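Local coordinates for protein type VI secretion system component (Escherichia coli O6, PDB 2P5Z) that is a component of the type VI secretion system that structurally resembles the phage T4 tail proteins gp27 and gp5 and probably forms part of the injection apparatus, at residues A[295-298]-A[299-303]; A[305-308]-A[309-312]. One frame throughout, in Å; residues are numbered along the deposited sequence.

Contact 1: residues A[295-298]-A[299-303]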
ATOM      1  N   GLY A 295      -2.946  30.786  -7.536  1.00 85.56           N
ATOM      2  CA  GLY A 295      -3.447  31.485  -6.355  1.00 84.73           C
ATOM      3  C   GLY A 295      -2.936  30.921  -5.038  1.00 85.06           C
ATOM      4  O   GLY A 295      -1.863  30.332  -5.044  1.00 84.47           O
ATOM      5  N   ALA A 296      -3.619  31.094  -3.891  1.00 82.94           N
ATOM      6  CA  ALA A 296      -4.720  32.055  -3.543  1.00 82.69           C
ATOM      7  C   ALA A 296      -6.069  31.616  -2.902  1.00 83.08           C
ATOM      8  O   ALA A 296      -6.134  31.568  -1.672  1.00 86.67           O
ATOM      9  CB  ALA A 296      -4.920  33.245  -4.528  1.00 80.89           C
ATOM     10  N   PHE A 297      -7.123  31.230  -3.630  1.00 78.67           N
ATOM     11  CA  PHE A 297      -7.239  30.153  -4.639  1.00 76.19           C
ATOM     12  C   PHE A 297      -6.749  28.759  -4.325  1.00 74.14           C
ATOM     13  O   PHE A 297      -7.544  27.944  -3.893  1.00 75.03           O
ATOM     14  CB  PHE A 297      -7.093  30.491  -6.114  1.00 75.16           C
ATOM     15  CG  PHE A 297      -7.794  29.479  -6.982  1.00 74.49           C
ATOM     16  CD1 PHE A 297      -9.169  29.558  -7.167  1.00 74.61           C
ATOM     17  CD2 PHE A 297      -7.109  28.390  -7.528  1.00 75.85           C
ATOM     18  CE1 PHE A 297      -9.851  28.601  -7.920  1.00 74.67           C
ATOM     19  CE2 PHE A 297      -7.783  27.421  -8.271  1.00 75.44           C
ATOM     20  CZ  PHE A 297      -9.157  27.530  -8.471  1.00 74.90           C
ATOM     21  N   TYR A 298      -5.492  28.451  -4.611  1.00 71.32           N
ATOM     22  CA  TYR A 298      -4.979  27.129  -4.289  1.00 69.57           C
ATOM     23  C   TYR A 298      -4.986  26.915  -2.777  1.00 71.60           C
ATOM     24  O   TYR A 298      -5.200  25.800  -2.298  1.00 71.79           O
ATOM     25  CB  TYR A 298      -3.578  26.934  -4.851  1.00 67.63           C
ATOM     26  CG  TYR A 298      -3.556  26.416  -6.266  1.00 70.08           C
ATOM     27  CD1 TYR A 298      -3.939  25.108  -6.548  1.00 70.51           C
ATOM     28  CD2 TYR A 298      -3.138  27.224  -7.328  1.00 69.37           C
ATOM     29  CE1 TYR A 298      -3.920  24.615  -7.850  1.00 69.87           C
ATOM     30  CE2 TYR A 298      -3.117  26.739  -8.629  1.00 67.92           C
ATOM     31  CZ  TYR A 298      -3.507  25.434  -8.880  1.00 68.57           C
ATOM     32  OH  TYR A 298      -3.488  24.931 -10.155  1.00 69.08           O
ATOM     33  N   ALA A 299      -4.766  28.001  -2.040  1.00 71.93           N
ATOM     34  CA  ALA A 299      -4.873  27.994  -0.594  1.00 72.36           C
ATOM     35  C   ALA A 299      -6.345  27.915  -0.169  1.00 70.56           C
ATOM     36  O   ALA A 299      -6.657  27.343   0.873  1.00 69.85           O
ATOM     37  CB  ALA A 299      -4.201  29.234  -0.002  1.00 69.82           C
ATOM     38  N   ARG A 300      -7.235  28.485  -0.983  1.00 66.78           N
ATOM     39  CA  ARG A 300      -8.664  28.479  -0.698  1.00 65.50           C
ATOM     40  C   ARG A 300      -9.261  27.095  -0.931  1.00 67.37           C
ATOM     41  O   ARG A 300     -10.028  26.610  -0.096  1.00 68.45           O
ATOM     42  CB  ARG A 300      -9.395  29.526  -1.538  1.00 66.10           C
ATOM     43  CG  ARG A 300     -10.779  29.894  -1.010  1.00 65.72           C
ATOM     44  CD  ARG A 300     -11.884  29.315  -1.849  1.00 64.37           C
ATOM     45  NE  ARG A 300     -12.111  30.064  -3.080  1.00 66.49           N
ATOM     46  CZ  ARG A 300     -12.637  29.541  -4.186  1.00 68.76           C
ATOM     47  NH1 ARG A 300     -12.982  28.265  -4.220  1.00 71.17           N
ATOM     48  NH2 ARG A 300     -12.810  30.287  -5.268  1.00 69.93           N
ATOM     49  N   ILE A 301      -8.897  26.478  -2.059  1.00 64.13           N
ATOM     50  CA  ILE A 301      -9.295  25.115  -2.396  1.00 60.86           C
ATOM     51  C   ILE A 301      -8.786  24.137  -1.333  1.00 65.71           C
ATOM     52  O   ILE A 301      -9.555  23.308  -0.842  1.00 68.04           O
ATOM     53  CB  ILE A 301      -8.790  24.681  -3.819  1.00 58.30           C
ATOM     54  CG1 ILE A 301      -9.456  25.487  -4.944  1.00 53.94           C
ATOM     55  CG2 ILE A 301      -8.991  23.177  -4.066  1.00 58.09           C
ATOM     56  CD1 ILE A 301     -10.961  25.540  -4.901  1.00 53.54           C
ATOM     57  N   ARG A 302      -7.517  24.262  -0.941  1.00 67.81           N
ATOM     58  CA  ARG A 302      -6.928  23.319   0.019  1.00 71.94           C
ATOM     59  C   ARG A 302      -7.497  23.462   1.439  1.00 70.75           C
ATOM     60  O   ARG A 302      -7.464  22.517   2.227  1.00 70.23           O
ATOM     61  CB  ARG A 302      -5.393  23.379   0.015  1.00 72.61           C
ATOM     62  CG  ARG A 302      -4.783  24.538   0.802  1.00 79.12           C
ATOM     63  CD  ARG A 302      -3.307  24.317   1.092  1.00 80.20           C
ATOM     64  NE  ARG A 302      -3.008  22.888   1.183  1.00 84.68           N
ATOM     65  CZ  ARG A 302      -2.135  22.345   2.027  1.00 85.59           C
ATOM     66  NH1 ARG A 302      -1.467  23.107   2.888  1.00 85.12           N
ATOM     67  NH2 ARG A 302      -1.942  21.031   2.013  1.00 84.84           N
ATOM     68  N   HIS A 303      -8.045  24.633   1.747  1.00 68.07           N
ATOM     69  CA  HIS A 303      -8.691  24.842   3.025  1.00 68.33           C
ATOM     70  C   HIS A 303     -10.086  24.219   3.041  1.00 66.88           C
ATOM     71  O   HIS A 303     -10.461  23.564   4.012  1.00 64.70           O
ATOM     72  CB  HIS A 303      -8.778  26.335   3.346  1.00 67.88           C
ATOM     73  CG  HIS A 303      -9.307  26.620   4.718  1.00 67.51           C
ATOM     74  ND1 HIS A 303     -10.434  27.388   4.940  1.00 65.88           N
ATOM     75  CD2 HIS A 303      -8.873  26.218   5.939  1.00 63.68           C
ATOM     76  CE1 HIS A 303     -10.657  27.465   6.240  1.00 66.07           C
ATOM     77  NE2 HIS A 303      -9.728  26.762   6.867  1.00 65.24           N
TER
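The phenyl ring of Phe297 carries Ile301 over one face: CG1 of Ile301 stands 4.2 Å from the ring centroid and only 15° off the ring normal, a CH-pi contact displaced toward the CE2 and CZ rim. Arg300 reaches the same ring obliquely, NH2 lying 4.2 Å from Phe297 CD1, with the guanidinium plane turned 74° from the ring plane. Seen from the arginine, that ring carbon sits over a face of the guanidinium, whose chain is bent at chi2 and chi3 to fold back toward the phenylalanine. With CG of Phe297 anti to the backbone N (chi1 -156°), the ring runs alongside the Ile301 side chain, both pointing the same way. One face of the Tyr298 ring, in turn, has CD2 of Phe297 above it near the rim. This is the first turn of helix 298-308, with Phe297 at the N-cap position. Its carbonyl O accepts a nearly straight bond from Ile301 N (2.7 Å), and CG1 of Ile301 packs against that oxygen as well. One residue on, Arg302 N bonds to Tyr298 O at 3.1 Å, while CB and CG of Arg302 lie beside the same oxygen. Outside the turn, Arg374 touches both Arg300 and Ile301, and Glu304 forms a long, weak ion pair with Arg300.

Contact 2: residues A[305-308]-A[309-312]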
ATOM      1  N   ARG A 305     -10.991  21.740   1.302  1.00 64.09           N
ATOM      2  CA  ARG A 305     -10.756  20.301   1.329  1.00 64.44           C
ATOM      3  C   ARG A 305     -10.511  19.804   2.756  1.00 65.60           C
ATOM      4  O   ARG A 305     -10.917  18.695   3.098  1.00 66.89           O
ATOM      5  CB  ARG A 305      -9.579  19.930   0.413  1.00 63.81           C
ATOM      6  CG  ARG A 305      -9.493  18.451   0.039  1.00 63.78           C
ATOM      7  CD  ARG A 305      -8.214  18.118  -0.743  1.00 66.53           C
ATOM      8  NE  ARG A 305      -8.174  18.769  -2.057  1.00 69.99           N
ATOM      9  CZ  ARG A 305      -7.210  19.586  -2.483  1.00 69.77           C
ATOM     10  NH1 ARG A 305      -7.300  20.119  -3.693  1.00 71.29           N
ATOM     11  NH2 ARG A 305      -6.159  19.868  -1.718  1.00 66.39           N
ATOM     12  N   TYR A 306      -9.852  20.626   3.579  1.00 69.01           N
ATOM     13  CA  TYR A 306      -9.630  20.304   5.000  1.00 67.82           C
ATOM     14  C   TYR A 306     -10.938  20.318   5.776  1.00 63.18           C
ATOM     15  O   TYR A 306     -11.189  19.425   6.586  1.00 60.19           O
ATOM     16  CB  TYR A 306      -8.614  21.246   5.657  1.00 74.80           C
ATOM     17  CG  TYR A 306      -7.171  20.871   5.389  1.00 78.82           C
ATOM     18  CD1 TYR A 306      -6.779  19.529   5.311  1.00 80.48           C
ATOM     19  CD2 TYR A 306      -6.189  21.855   5.228  1.00 79.19           C
ATOM     20  CE1 TYR A 306      -5.449  19.178   5.065  1.00 80.20           C
ATOM     21  CE2 TYR A 306      -4.861  21.516   4.988  1.00 79.13           C
ATOM     22  CZ  TYR A 306      -4.499  20.177   4.908  1.00 79.49           C
ATOM     23  OH  TYR A 306      -3.185  19.836   4.672  1.00 80.19           O
ATOM     24  N   LEU A 307     -11.768  21.321   5.498  1.00 59.01           N
ATOM     25  CA  LEU A 307     -13.110  21.426   6.060  1.00 56.66           C
ATOM     26  C   LEU A 307     -14.005  20.242   5.635  1.00 60.75           C
ATOM     27  O   LEU A 307     -14.804  19.749   6.438  1.00 65.34           O
ATOM     28  CB  LEU A 307     -13.738  22.765   5.665  1.00 54.10           C
ATOM     29  CG  LEU A 307     -13.661  23.962   6.637  1.00 56.45           C
ATOM     30  CD1 LEU A 307     -12.462  23.942   7.587  1.00 53.14           C
ATOM     31  CD2 LEU A 307     -13.727  25.293   5.884  1.00 54.38           C
ATOM     32  N   ASN A 308     -13.836  19.778   4.395  1.00 59.26           N
ATOM     33  CA  ASN A 308     -14.541  18.604   3.891  1.00 57.78           C
ATOM     34  C   ASN A 308     -14.313  17.353   4.738  1.00 57.79           C
ATOM     35  O   ASN A 308     -15.260  16.647   5.070  1.00 58.65           O
ATOM     36  CB  ASN A 308     -14.191  18.321   2.412  1.00 55.16           C
ATOM     37  CG  ASN A 308     -15.163  18.993   1.434  1.00 56.23           C
ATOM     38  OD1 ASN A 308     -15.952  18.322   0.760  1.00 54.93           O
ATOM     39  ND2 ASN A 308     -15.125  20.327   1.373  1.00 53.82           N
ATOM     40  N   GLU A 309     -13.070  17.088   5.111  1.00 57.01           N
ATOM     41  CA  GLU A 309     -12.771  15.859   5.840  1.00 59.24           C
ATOM     42  C   GLU A 309     -12.788  16.038   7.360  1.00 57.69           C
ATOM     43  O   GLU A 309     -12.503  15.111   8.098  1.00 51.58           O
ATOM     44  CB  GLU A 309     -11.441  15.277   5.371  1.00 64.12           C
ATOM     45  CG  GLU A 309     -10.311  16.279   5.383  1.00 71.68           C
ATOM     46  CD  GLU A 309      -9.038  15.751   4.743  1.00 76.67           C
ATOM     47  OE1 GLU A 309      -7.979  15.807   5.410  1.00 78.94           O
ATOM     48  OE2 GLU A 309      -9.092  15.285   3.578  1.00 78.27           O
ATOM     49  N   GLN A 310     -13.140  17.240   7.810  1.00 60.64           N
ATOM     50  CA  GLN A 310     -13.207  17.576   9.226  1.00 59.63           C
ATOM     51  C   GLN A 310     -14.554  17.175   9.830  1.00 59.75           C
ATOM     52  O   GLN A 310     -14.675  17.024  11.041  1.00 54.05           O
ATOM     53  CB  GLN A 310     -13.042  19.086   9.399  1.00 62.65           C
ATOM     54  CG  GLN A 310     -12.464  19.509  10.739  1.00 66.92           C
ATOM     55  CD  GLN A 310     -12.604  20.994  10.999  1.00 70.33           C
ATOM     56  OE1 GLN A 310     -11.907  21.551  11.848  1.00 71.63           O
ATOM     57  NE2 GLN A 310     -13.512  21.645  10.275  1.00 71.52           N
ATOM     58  N   ALA A 311     -15.570  17.039   8.983  1.00 58.49           N
ATOM     59  CA  ALA A 311     -16.915  16.761   9.455  1.00 54.57           C
ATOM     60  C   ALA A 311     -17.624  15.764   8.556  1.00 56.59           C
ATOM     61  O   ALA A 311     -18.181  16.149   7.534  1.00 60.42           O
ATOM     62  CB  ALA A 311     -17.711  18.038   9.532  1.00 48.25           C
ATOM     63  N   ILE A 312     -17.625  14.489   8.935  1.00 55.85           N
ATOM     64  CA  ILE A 312     -18.386  13.497   8.172  1.00 57.69           C
ATOM     65  C   ILE A 312     -19.765  13.183   8.794  1.00 58.11           C
ATOM     66  O   ILE A 312     -19.887  12.804   9.967  1.00 59.74           O
ATOM     67  CB  ILE A 312     -17.565  12.208   7.892  1.00 56.53           C
ATOM     68  CG1 ILE A 312     -16.232  12.569   7.220  1.00 59.35           C
ATOM     69  CG2 ILE A 312     -18.336  11.268   6.983  1.00 49.67           C
ATOM     70  CD1 ILE A 312     -15.205  11.405   7.170  1.00 58.22           C
TER
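Asn308, whose CB touches Glu309 N, has its buried amide gripped at both ends: ND2 donates to Glu304 O and Gly372 O while OD1 accepts from Arg374 N. Arg305 NH1 bonds to Ser180 O. The backbone bonds across the junction are weaker. Glu309 N turns back to two carbonyls of the last helical turn, Arg305 O at 3.4 Å and Tyr306 O at 3.3 Å, both weak hydrogen bonds, so the amide is shared between the two rather than committed to one. Gln310 N makes a third weak bond, to Leu307 O at 3.3 Å. Around these bonds the side chains pack in pairs. Glu309 CG lies between the backbone N and the carbonyl carbon (chi1 51°), which lays CG against Arg305 O at 3.4 Å and carries the extended chain alongside Tyr306. There OE1 meets the tyrosine at its edge, in the ring plane, 3.9 Å from CD1, with the carboxylate turned 70° from the ring. Leu307 and Gln310 form the second pair, pointing the same way, with CD1 of the leucine 3.7 Å from NE2 of the glutamine. Backbone bonds of Gln310 with Ser238 and of Ile312 with Ala236 set the start of strand 311-317 against strand 230-237, its antiparallel neighbour. The arrangement is a helix-to-strand junction, where helix 298-308 gives way to strand 311-317 within the region related to the phage tail baseplate hub.

Overall arrangement
Contacts 1 and 2 occupy the two ends of the same helix, 298-308, with their centres about 15 Å apart and on the same side of the chain's centre. Contact 1, at the start, is a surface contact, held by main-chain helix bonds and by aromatic, aliphatic and guanidinium packing. Contact 2, at the finish, is partly buried: its own backbone bonds are weak, and polar side chains reach to helix 171-182 and to the loop around residues 372-375, while the backbone pairs with strand 230-237. Arg374 connects the two ends, touching side chains of residues 299-303 and donating its backbone N to the Asn308 side chain. No other subunit touches either contact.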